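Long-range contacts in ABC transporter sugar binding protein (Xanthomonas axonopodis pv. citri, PDB 3UOR), which probably binds maltose or a related sugar in the periplasm and hands it to an ABC transporter for uptake into the bacterium: residues T31-M37 with G82-Q88; A70-L75 with W93-F97; W284-P288 with L357-D363. All coordinates share one frame; numbering follows the deposited sequence.

Contact 1: T31-M37 with G82-Q88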
loop_
_atom_site.group_PDB
_atom_site.type_symbol
_atom_site.label_atom_id
_atom_site.label_comp_id
_atom_site.label_asym_id
_atom_site.label_seq_id
_atom_site.Cartn_x
_atom_site.Cartn_y
_atom_site.Cartn_z
ATOM N N THR A 31 -12.793 29.506 5.466
ATOM C CA THR A 31 -12.805 28.164 6.023
ATOM C C THR A 31 -12.795 27.077 4.957
ATOM O O THR A 31 -13.632 27.050 4.057
ATOM C CB THR A 31 -13.974 27.937 6.988
ATOM O OG1 THR A 31 -13.719 28.641 8.210
ATOM C CG2 THR A 31 -14.117 26.457 7.303
ATOM N N VAL A 32 -11.822 26.183 5.085
ATOM C CA VAL A 32 -11.687 25.013 4.233
ATOM C C VAL A 32 -12.065 23.755 5.022
ATOM O O VAL A 32 -11.629 23.568 6.161
ATOM C CB VAL A 32 -10.244 24.915 3.705
ATOM C CG1 VAL A 32 -9.922 23.518 3.276
ATOM C CG2 VAL A 32 -10.056 25.890 2.557
ATOM N N ARG A 33 -12.900 22.907 4.433
ATOM C CA ARG A 33 -13.256 21.649 5.077
ATOM C C ARG A 33 -12.440 20.484 4.529
ATOM O O ARG A 33 -12.487 20.160 3.337
ATOM C CB ARG A 33 -14.752 21.374 4.979
ATOM C CG ARG A 33 -15.590 22.330 5.819
ATOM C CD ARG A 33 -17.055 21.953 5.758
ATOM N NE ARG A 33 -17.500 21.783 4.376
ATOM C CZ ARG A 33 -18.062 20.677 3.895
ATOM N NH1 ARG A 33 -18.267 19.625 4.687
ATOM N NH2 ARG A 33 -18.426 20.630 2.618
ATOM N N PHE A 34 -11.700 19.862 5.436
ATOM C CA PHE A 34 -10.744 18.808 5.125
ATOM C C PHE A 34 -11.172 17.523 5.842
ATOM O O PHE A 34 -11.165 17.459 7.070
ATOM C CB PHE A 34 -9.358 19.262 5.605
ATOM C CG PHE A 34 -8.272 18.246 5.425
ATOM C CD1 PHE A 34 -8.417 17.184 4.548
ATOM C CD2 PHE A 34 -7.088 18.370 6.125
ATOM C CE1 PHE A 34 -7.402 16.249 4.386
ATOM C CE2 PHE A 34 -6.071 17.449 5.968
ATOM C CZ PHE A 34 -6.227 16.383 5.092
ATOM N N TRP A 35 -11.566 16.512 5.076
ATOM C CA TRP A 35 -11.924 15.217 5.652
ATOM C C TRP A 35 -10.749 14.251 5.577
ATOM O O TRP A 35 -10.131 14.104 4.528
ATOM C CB TRP A 35 -13.093 14.596 4.905
ATOM C CG TRP A 35 -14.381 15.291 5.076
ATOM C CD1 TRP A 35 -14.611 16.460 5.743
ATOM C CD2 TRP A 35 -15.647 14.862 4.562
ATOM N NE1 TRP A 35 -15.949 16.786 5.673
ATOM C CE2 TRP A 35 -16.602 15.817 4.954
ATOM C CE3 TRP A 35 -16.062 13.760 3.803
ATOM C CZ2 TRP A 35 -17.949 15.703 4.614
ATOM C CZ3 TRP A 35 -17.389 13.645 3.474
ATOM C CH2 TRP A 35 -18.320 14.614 3.875
ATOM N N ALA A 36 -10.448 13.592 6.692
ATOM C CA ALA A 36 -9.360 12.630 6.751
ATOM C C ALA A 36 -9.827 11.473 7.629
ATOM O O ALA A 36 -10.846 11.596 8.304
ATOM C CB ALA A 36 -8.130 13.282 7.320
ATOM N N MET A 37 -9.102 10.356 7.622
ATOM C CA MET A 37 -9.586 9.134 8.276
ATOM C C MET A 37 -8.698 8.605 9.397
ATOM O O MET A 37 -7.505 8.376 9.196
ATOM C CB MET A 37 -9.754 8.011 7.259
ATOM C CG MET A 37 -10.905 8.195 6.294
ATOM S SD MET A 37 -10.444 9.297 4.961
ATOM C CE MET A 37 -11.777 9.033 3.794
ATOM N N GLY A 82 -22.622 18.039 -0.604
ATOM C CA GLY A 82 -21.982 18.443 0.638
ATOM C C GLY A 82 -20.577 17.907 0.832
ATOM O O GLY A 82 -20.173 17.594 1.956
ATOM N N LEU A 83 -19.832 17.805 -0.266
ATOM C CA LEU A 83 -18.444 17.349 -0.230
ATOM C C LEU A 83 -17.531 18.396 0.400
ATOM O O LEU A 83 -17.752 19.592 0.249
ATOM C CB LEU A 83 -17.943 17.043 -1.643
ATOM C CG LEU A 83 -18.632 15.927 -2.419
ATOM C CD1 LEU A 83 -18.001 15.794 -3.798
ATOM C CD2 LEU A 83 -18.553 14.612 -1.644
ATOM N N PRO A 84 -16.485 17.944 1.099
ATOM C CA PRO A 84 -15.529 18.894 1.669
ATOM C C PRO A 84 -14.686 19.492 0.555
ATOM O O PRO A 84 -14.820 19.081 -0.595
ATOM C CB PRO A 84 -14.670 18.012 2.565
ATOM C CG PRO A 84 -14.714 16.674 1.900
ATOM C CD PRO A 84 -16.079 16.544 1.306
ATOM N N ASP A 85 -13.830 20.451 0.888
ATOM C CA ASP A 85 -12.931 21.043 -0.098
ATOM C C ASP A 85 -11.749 20.136 -0.354
ATOM O O ASP A 85 -11.432 19.816 -1.499
ATOM C CB ASP A 85 -12.423 22.393 0.398
ATOM C CG ASP A 85 -13.555 23.314 0.807
ATOM O OD1 ASP A 85 -13.701 23.587 2.019
ATOM O OD2 ASP A 85 -14.314 23.730 -0.087
ATOM N N VAL A 86 -11.093 19.731 0.723
ATOM C CA VAL A 86 -9.956 18.839 0.614
ATOM C C VAL A 86 -10.286 17.503 1.276
ATOM O O VAL A 86 -11.013 17.442 2.274
ATOM C CB VAL A 86 -8.706 19.477 1.223
ATOM C CG1 VAL A 86 -7.516 18.514 1.148
ATOM C CG2 VAL A 86 -8.403 20.776 0.498
ATOM N N CYS A 87 -9.776 16.424 0.701
ATOM C CA CYS A 87 -10.111 15.106 1.209
ATOM C C CYS A 87 -8.968 14.118 1.025
ATOM O O CYS A 87 -8.329 14.063 -0.034
ATOM C CB CYS A 87 -11.369 14.581 0.515
ATOM S SG CYS A 87 -12.047 13.073 1.242
ATOM N N GLN A 88 -8.728 13.333 2.066
ATOM C CA GLN A 88 -7.825 12.195 1.993
ATOM C C GLN A 88 -8.559 11.052 1.288
ATOM O O GLN A 88 -9.667 10.679 1.687
ATOM C CB GLN A 88 -7.444 11.749 3.405
ATOM C CG GLN A 88 -6.692 10.441 3.438
ATOM C CD GLN A 88 -6.535 9.876 4.829
ATOM O OE1 GLN A 88 -6.970 10.473 5.812
ATOM N NE2 GLN A 88 -5.904 8.703 4.920
HETATM O O HOH W 1 -6.108 6.917 7.302
#
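Strands 31-36 and 86-88 run parallel, 7° apart with axes 4.6 Å from each other, pairing Phe34 with Val86 and Trp35 with Cys87. Arg33 O takes the amide of Val86 and, weakly, that of Asp85; Trp35 N gives to Val86 O, and Trp35 O receives Gln88 N. Side chains prolong this ladder at both ends. Asp85 OD1 turns its anti lone pair to Arg33 N at 2.6 Å, almost straight at 171°, while OD2 is held by Ser311. At the far end Gln88, extended beyond CG, accepts Met37 N on OE1 at 2.8 Å, the amide lying above the carboxamide plane; Gln88 NE2 reaches Met37 O through a water and bonds Ser303 directly. Helix 67-79 connects strands 58-64 and 86-90 across strand 31-36, a beta-alpha-beta crossover in one lobe of the binding protein. On the side of the sheet that carries Trp35 and Cys87, Pro84 CG presses over the indole, 3.5 Å from the five-membered ring centroid, a CH-pi contact. The Arg33 guanidinium lays one face over Pro84 CA, its chain bent at chi3 (-51°). On the face toward helix 314-324, Phe34 CD1 meets Val86 CG1 at 3.8 Å, and Val32 CG1 packs against Val86 CG2.

Contact 2: A70-L75 with W93-F97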
loop_
_atom_site.group_PDB
_atom_site.type_symbol
_atom_site.label_atom_id
_atom_site.label_comp_id
_atom_site.label_asym_id
_atom_site.label_seq_id
_atom_site.Cartn_x
_atom_site.Cartn_y
_atom_site.Cartn_z
ATOM N N ALA A 70 -16.245 5.905 5.432
ATOM C CA ALA A 70 -15.785 7.000 4.597
ATOM C C ALA A 70 -16.341 6.925 3.182
ATOM O O ALA A 70 -16.784 7.933 2.633
ATOM C CB ALA A 70 -14.284 7.028 4.567
ATOM N N HIS A 71 -16.316 5.737 2.591
ATOM C CA HIS A 71 -16.785 5.577 1.220
ATOM C C HIS A 71 -18.277 5.883 1.053
ATOM O O HIS A 71 -18.691 6.433 0.037
ATOM C CB HIS A 71 -16.482 4.180 0.688
ATOM C CG HIS A 71 -16.577 4.082 -0.800
ATOM N ND1 HIS A 71 -17.780 3.963 -1.462
ATOM C CD2 HIS A 71 -15.620 4.111 -1.758
ATOM C CE1 HIS A 71 -17.559 3.912 -2.765
ATOM N NE2 HIS A 71 -16.257 4.000 -2.970
ATOM N N GLU A 72 -19.082 5.522 2.047
ATOM C CA GLU A 72 -20.502 5.848 2.017
ATOM C C GLU A 72 -20.717 7.325 2.259
ATOM O O GLU A 72 -21.499 7.970 1.560
ATOM C CB GLU A 72 -21.272 5.070 3.078
ATOM C CG GLU A 72 -21.741 3.702 2.643
ATOM C CD GLU A 72 -22.679 3.077 3.658
ATOM O OE1 GLU A 72 -23.653 3.753 4.059
ATOM O OE2 GLU A 72 -22.438 1.914 4.055
ATOM N N LYS A 73 -20.047 7.865 3.270
ATOM C CA LYS A 73 -20.256 9.264 3.603
ATOM C C LYS A 73 -19.958 10.153 2.389
ATOM O O LYS A 73 -20.603 11.183 2.189
ATOM C CB LYS A 73 -19.421 9.674 4.820
ATOM C CG LYS A 73 -19.594 11.139 5.203
ATOM C CD LYS A 73 -19.231 11.409 6.653
ATOM C CE LYS A 73 -19.849 12.725 7.118
ATOM N NZ LYS A 73 -19.680 12.974 8.579
ATOM N N LEU A 74 -18.997 9.727 1.571
ATOM C CA LEU A 74 -18.556 10.506 0.417
ATOM C C LEU A 74 -19.531 10.411 -0.743
ATOM O O LEU A 74 -19.968 11.433 -1.266
ATOM C CB LEU A 74 -17.164 10.074 -0.028
ATOM C CG LEU A 74 -16.010 10.701 0.760
ATOM C CD1 LEU A 74 -14.702 9.983 0.452
ATOM C CD2 LEU A 74 -15.897 12.202 0.484
ATOM N N LEU A 75 -19.861 9.192 -1.158
ATOM C CA LEU A 75 -20.901 8.994 -2.159
ATOM C C LEU A 75 -22.163 9.737 -1.731
ATOM O O LEU A 75 -22.821 10.390 -2.541
ATOM C CB LEU A 75 -21.207 7.507 -2.338
ATOM C CG LEU A 75 -20.104 6.672 -2.982
ATOM C CD1 LEU A 75 -20.592 5.249 -3.196
ATOM C CD2 LEU A 75 -19.675 7.299 -4.299
ATOM N N TRP A 93 -9.319 4.310 -4.500
ATOM C CA TRP A 93 -10.604 4.983 -4.640
ATOM C C TRP A 93 -10.603 6.050 -5.732
ATOM O O TRP A 93 -11.658 6.447 -6.196
ATOM C CB TRP A 93 -11.015 5.638 -3.321
ATOM C CG TRP A 93 -11.302 4.668 -2.240
ATOM C CD1 TRP A 93 -11.131 3.317 -2.288
ATOM C CD2 TRP A 93 -11.816 4.962 -0.937
ATOM N NE1 TRP A 93 -11.503 2.752 -1.095
ATOM C CE2 TRP A 93 -11.930 3.741 -0.251
ATOM C CE3 TRP A 93 -12.191 6.136 -0.289
ATOM C CZ2 TRP A 93 -12.401 3.663 1.048
ATOM C CZ3 TRP A 93 -12.656 6.058 0.996
ATOM C CH2 TRP A 93 -12.762 4.830 1.653
ATOM N N LEU A 94 -9.431 6.535 -6.127
ATOM C CA LEU A 94 -9.351 7.623 -7.115
ATOM C C LEU A 94 -10.114 7.350 -8.412
ATOM O O LEU A 94 -10.858 8.215 -8.873
ATOM C CB LEU A 94 -7.897 7.941 -7.458
ATOM C CG LEU A 94 -7.311 9.269 -7.010
ATOM C CD1 LEU A 94 -7.559 9.481 -5.536
ATOM C CD2 LEU A 94 -5.832 9.279 -7.310
ATOM N N PRO A 95 -9.912 6.163 -9.024
ATOM C CA PRO A 95 -10.544 5.931 -10.327
ATOM C C PRO A 95 -12.051 6.095 -10.248
ATOM O O PRO A 95 -12.658 6.637 -11.160
ATOM C CB PRO A 95 -10.177 4.482 -10.633
ATOM C CG PRO A 95 -8.879 4.290 -9.960
ATOM C CD PRO A 95 -9.018 5.049 -8.661
ATOM N N GLU A 96 -12.647 5.660 -9.149
ATOM C CA GLU A 96 -14.079 5.809 -8.977
ATOM C C GLU A 96 -14.500 7.269 -8.880
ATOM O O GLU A 96 -15.392 7.709 -9.609
ATOM C CB GLU A 96 -14.579 5.038 -7.757
ATOM C CG GLU A 96 -16.087 5.200 -7.552
ATOM C CD GLU A 96 -16.643 4.272 -6.489
ATOM O OE1 GLU A 96 -15.856 3.488 -5.911
ATOM O OE2 GLU A 96 -17.866 4.323 -6.237
ATOM N N PHE A 97 -13.878 8.028 -7.980
ATOM C CA PHE A 97 -14.265 9.428 -7.841
ATOM C C PHE A 97 -13.890 10.262 -9.067
ATOM O O PHE A 97 -14.553 11.251 -9.375
ATOM C CB PHE A 97 -13.764 10.013 -6.521
ATOM C CG PHE A 97 -14.484 9.447 -5.331
ATOM C CD1 PHE A 97 -15.602 10.084 -4.811
ATOM C CD2 PHE A 97 -14.083 8.249 -4.771
ATOM C CE1 PHE A 97 -16.298 9.542 -3.727
ATOM C CE2 PHE A 97 -14.775 7.693 -3.682
ATOM C CZ PHE A 97 -15.881 8.339 -3.165
#
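His71 NE2 donates to Glu96 OE1 at 3.0 Å, with 149° at the hydrogen, and this bond ties helix 67-79 to the start of helix 94-99. The oxygen lies close to the imidazole plane, but the histidine approaches it from above the carboxylate, 51° out of that plane, and the two flat groups are markedly turned against each other. The side chains come from opposite directions: Glu96 is fully extended, and His71 carries CG anti to its own N, which swings the ring across to the second helix. The carboxylate would tend to favour a protonated imidazole.

The same ring meets two aromatics on adjacent sides. His71 CD2 stands over the middle of the Trp93 indole, nearest the bond its two rings share, in a T-shaped stack whose imidazole and six-membered ring centroids are 5.1 Å apart with planes at 89°, and His71 CB adds a CH-pi contact over the same indole. Phe97 in turn points an edge at the imidazole face, an offset edge-to-face pair with 5.6 Å between centroids. Around these rings sit aliphatic groups: Ala70 CB lies at the edge of the indole, 4.0 Å from Trp93 CH2, while Leu74 CB packs 3.8 Å from Phe97 CZ and Leu75 CD2 comes to the same carbon. Leu74 also reaches Cys87 and Leu89 of strand 86-90, the strand that links the two helices in sequence. The whole is an aromatic cluster centred on a His-carboxylate pair, packing together two successive helices of an alpha/beta lobe.

Contact 3: W284-P288 with L357-D363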
loop_
_atom_site.group_PDB
_atom_site.type_symbol
_atom_site.label_atom_id
_atom_site.label_comp_id
_atom_site.label_asym_id
_atom_site.label_seq_id
_atom_site.Cartn_x
_atom_site.Cartn_y
_atom_site.Cartn_z
ATOM N N TRP A 284 16.366 -6.980 15.217
ATOM C CA TRP A 284 15.393 -7.115 14.146
ATOM C C TRP A 284 15.488 -5.912 13.229
ATOM O O TRP A 284 15.974 -4.857 13.623
ATOM C CB TRP A 284 13.974 -7.241 14.703
ATOM C CG TRP A 284 13.528 -6.017 15.437
ATOM C CD1 TRP A 284 13.863 -5.660 16.717
ATOM C CD2 TRP A 284 12.672 -4.977 14.943
ATOM N NE1 TRP A 284 13.262 -4.474 17.044
ATOM C CE2 TRP A 284 12.530 -4.029 15.973
ATOM C CE3 TRP A 284 12.033 -4.742 13.722
ATOM C CZ2 TRP A 284 11.770 -2.881 15.827
ATOM C CZ3 TRP A 284 11.274 -3.599 13.576
ATOM C CH2 TRP A 284 11.147 -2.682 14.624
ATOM N N GLY A 285 15.019 -6.077 12.001
ATOM C CA GLY A 285 15.053 -5.002 11.045
ATOM C C GLY A 285 14.040 -5.182 9.955
ATOM O O GLY A 285 13.178 -6.053 10.045
ATOM N N THR A 286 14.157 -4.360 8.920
ATOM C CA THR A 286 13.277 -4.431 7.778
ATOM C C THR A 286 14.133 -4.602 6.523
ATOM O O THR A 286 15.251 -4.107 6.477
ATOM C CB THR A 286 12.472 -3.136 7.668
ATOM O OG1 THR A 286 13.375 -2.044 7.541
ATOM C CG2 THR A 286 11.631 -2.915 8.911
ATOM N N ALA A 287 13.619 -5.306 5.515
ATOM C CA ALA A 287 14.367 -5.531 4.281
ATOM C C ALA A 287 13.395 -5.474 3.126
ATOM O O ALA A 287 12.265 -5.920 3.241
ATOM C CB ALA A 287 15.094 -6.909 4.291
ATOM N N PRO A 288 13.832 -4.940 1.992
ATOM C CA PRO A 288 12.857 -4.813 0.908
ATOM C C PRO A 288 12.494 -6.186 0.353
ATOM O O PRO A 288 13.195 -7.150 0.614
ATOM C CB PRO A 288 13.578 -3.931 -0.123
ATOM C CG PRO A 288 15.025 -4.035 0.197
ATOM C CD PRO A 288 15.166 -4.430 1.642
ATOM N N LEU A 357 15.588 1.577 10.253
ATOM C CA LEU A 357 14.407 0.761 9.989
ATOM C C LEU A 357 13.562 1.327 8.846
ATOM O O LEU A 357 12.744 0.616 8.258
ATOM C CB LEU A 357 13.571 0.622 11.258
ATOM C CG LEU A 357 14.286 -0.133 12.366
ATOM C CD1 LEU A 357 13.557 0.048 13.681
ATOM C CD2 LEU A 357 14.373 -1.600 11.991
ATOM N N ALA A 358 13.758 2.609 8.537
ATOM C CA ALA A 358 13.010 3.221 7.447
ATOM C C ALA A 358 13.671 2.902 6.113
ATOM O O ALA A 358 13.024 2.897 5.074
ATOM C CB ALA A 358 12.880 4.747 7.646
ATOM N N HIS A 359 14.965 2.604 6.146
ATOM C CA HIS A 359 15.750 2.522 4.907
ATOM C C HIS A 359 15.125 1.559 3.886
ATOM O O HIS A 359 15.075 1.850 2.692
ATOM C CB HIS A 359 17.201 2.113 5.219
ATOM C CG HIS A 359 18.044 1.909 4.005
ATOM N ND1 HIS A 359 18.860 2.895 3.493
ATOM C CD2 HIS A 359 18.193 0.834 3.194
ATOM C CE1 HIS A 359 19.479 2.435 2.419
ATOM N NE2 HIS A 359 19.091 1.188 2.215
ATOM N N ALA A 360 14.658 0.408 4.359
ATOM C CA ALA A 360 14.165 -0.621 3.451
ATOM C C ALA A 360 12.928 -0.147 2.697
ATOM O O ALA A 360 12.797 -0.381 1.495
ATOM C CB ALA A 360 13.887 -1.920 4.211
ATOM N N PHE A 361 12.032 0.540 3.401
ATOM C CA PHE A 361 10.866 1.165 2.776
ATOM C C PHE A 361 11.267 2.194 1.735
ATOM O O PHE A 361 10.752 2.195 0.625
ATOM C CB PHE A 361 9.989 1.812 3.833
ATOM C CG PHE A 361 9.306 0.822 4.730
ATOM C CD1 PHE A 361 8.236 0.059 4.253
ATOM C CD2 PHE A 361 9.720 0.655 6.044
ATOM C CE1 PHE A 361 7.588 -0.861 5.081
ATOM C CE2 PHE A 361 9.087 -0.272 6.880
ATOM C CZ PHE A 361 8.009 -1.029 6.391
ATOM N N GLY A 362 12.216 3.054 2.087
ATOM C CA GLY A 362 12.627 4.109 1.181
ATOM C C GLY A 362 13.215 3.502 -0.071
ATOM O O GLY A 362 12.974 3.973 -1.169
ATOM N N ASP A 363 13.980 2.435 0.081
ATOM C CA ASP A 363 14.506 1.748 -1.099
ATOM C C ASP A 363 13.391 1.102 -1.957
ATOM O O ASP A 363 13.414 1.181 -3.202
ATOM C CB ASP A 363 15.518 0.678 -0.672
ATOM C CG ASP A 363 16.174 -0.008 -1.853
ATOM O OD1 ASP A 363 16.990 0.622 -2.543
ATOM O OD2 ASP A 363 15.869 -1.178 -2.097
HETATM O O HOH W 2 15.690 -1.039 6.644
#
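Two polar links start from Thr286 OG1. The hydroxyl donates to Leu357 O at 2.8 Å, arriving from above the carbonyl plane with a C=O...O angle of 121°. It also accepts from a water 2.7 Å away, and that water receives the amide of Ala360, 2.9 Å from its N. One hydroxyl thus holds the carbonyl of Leu357 and, through the water, the amide of Ala360, three residues on. Thr286 manages this because OG1 sits between the backbone N and the carbonyl carbon (chi1 59°), turned to the helix.

Van der Waals contacts spread to both sides of that bond. Leu357 drapes its two methyls over the N-terminal end of strand 284-287: CD1 lies 3.8 Å from Trp284 CH2, and CD2 stands over the indole face, off toward its rim, while reaching Gly285 CA at 3.6 Å. Ala360 CB packs 3.8 Å from Pro288 CD. Thr286 CG2 touches the Phe361 ring at CE2, 4.2 Å away. Further on, Pro288 CG rests beside Asp363 OD2, an oxygen that forms a salt bridge with Arg367.

Strand 284-287 and the short helix run almost parallel, 3° apart with axes 7.2 Å from each other. The strand is hydrogen-bonded to strand 134-150, whose Leu146 underlies Ala360 and Phe361, and helix 267-275 packs on Leu357, Phe361 and Trp284.

Overall arrangement
Contacts 1 and 2 are neighbours, centres 13 Å apart and their segments interleaved along the chain: strand 31-36, helix 67-79, strand 86-90, helix 94-99. They meet where Met37 CE packs on Ala70 CB at 3.3 Å and where Trp35 CZ3 lies 3.6 Å from Leu74 CD2, so helix 67-79 is shared between the sheet and the aromatic cluster. Contact 3 comes later in sequence, its centre about 33 Å from contact 1 and 32 Å from contact 2, lying across the chain's centre from contact 2. Its strand 284-287 nevertheless joins the same branched sheet through strand 134-150. This fits the two-lobed build of periplasmic sugar-binding proteins, with contact 3 probably in the second lobe.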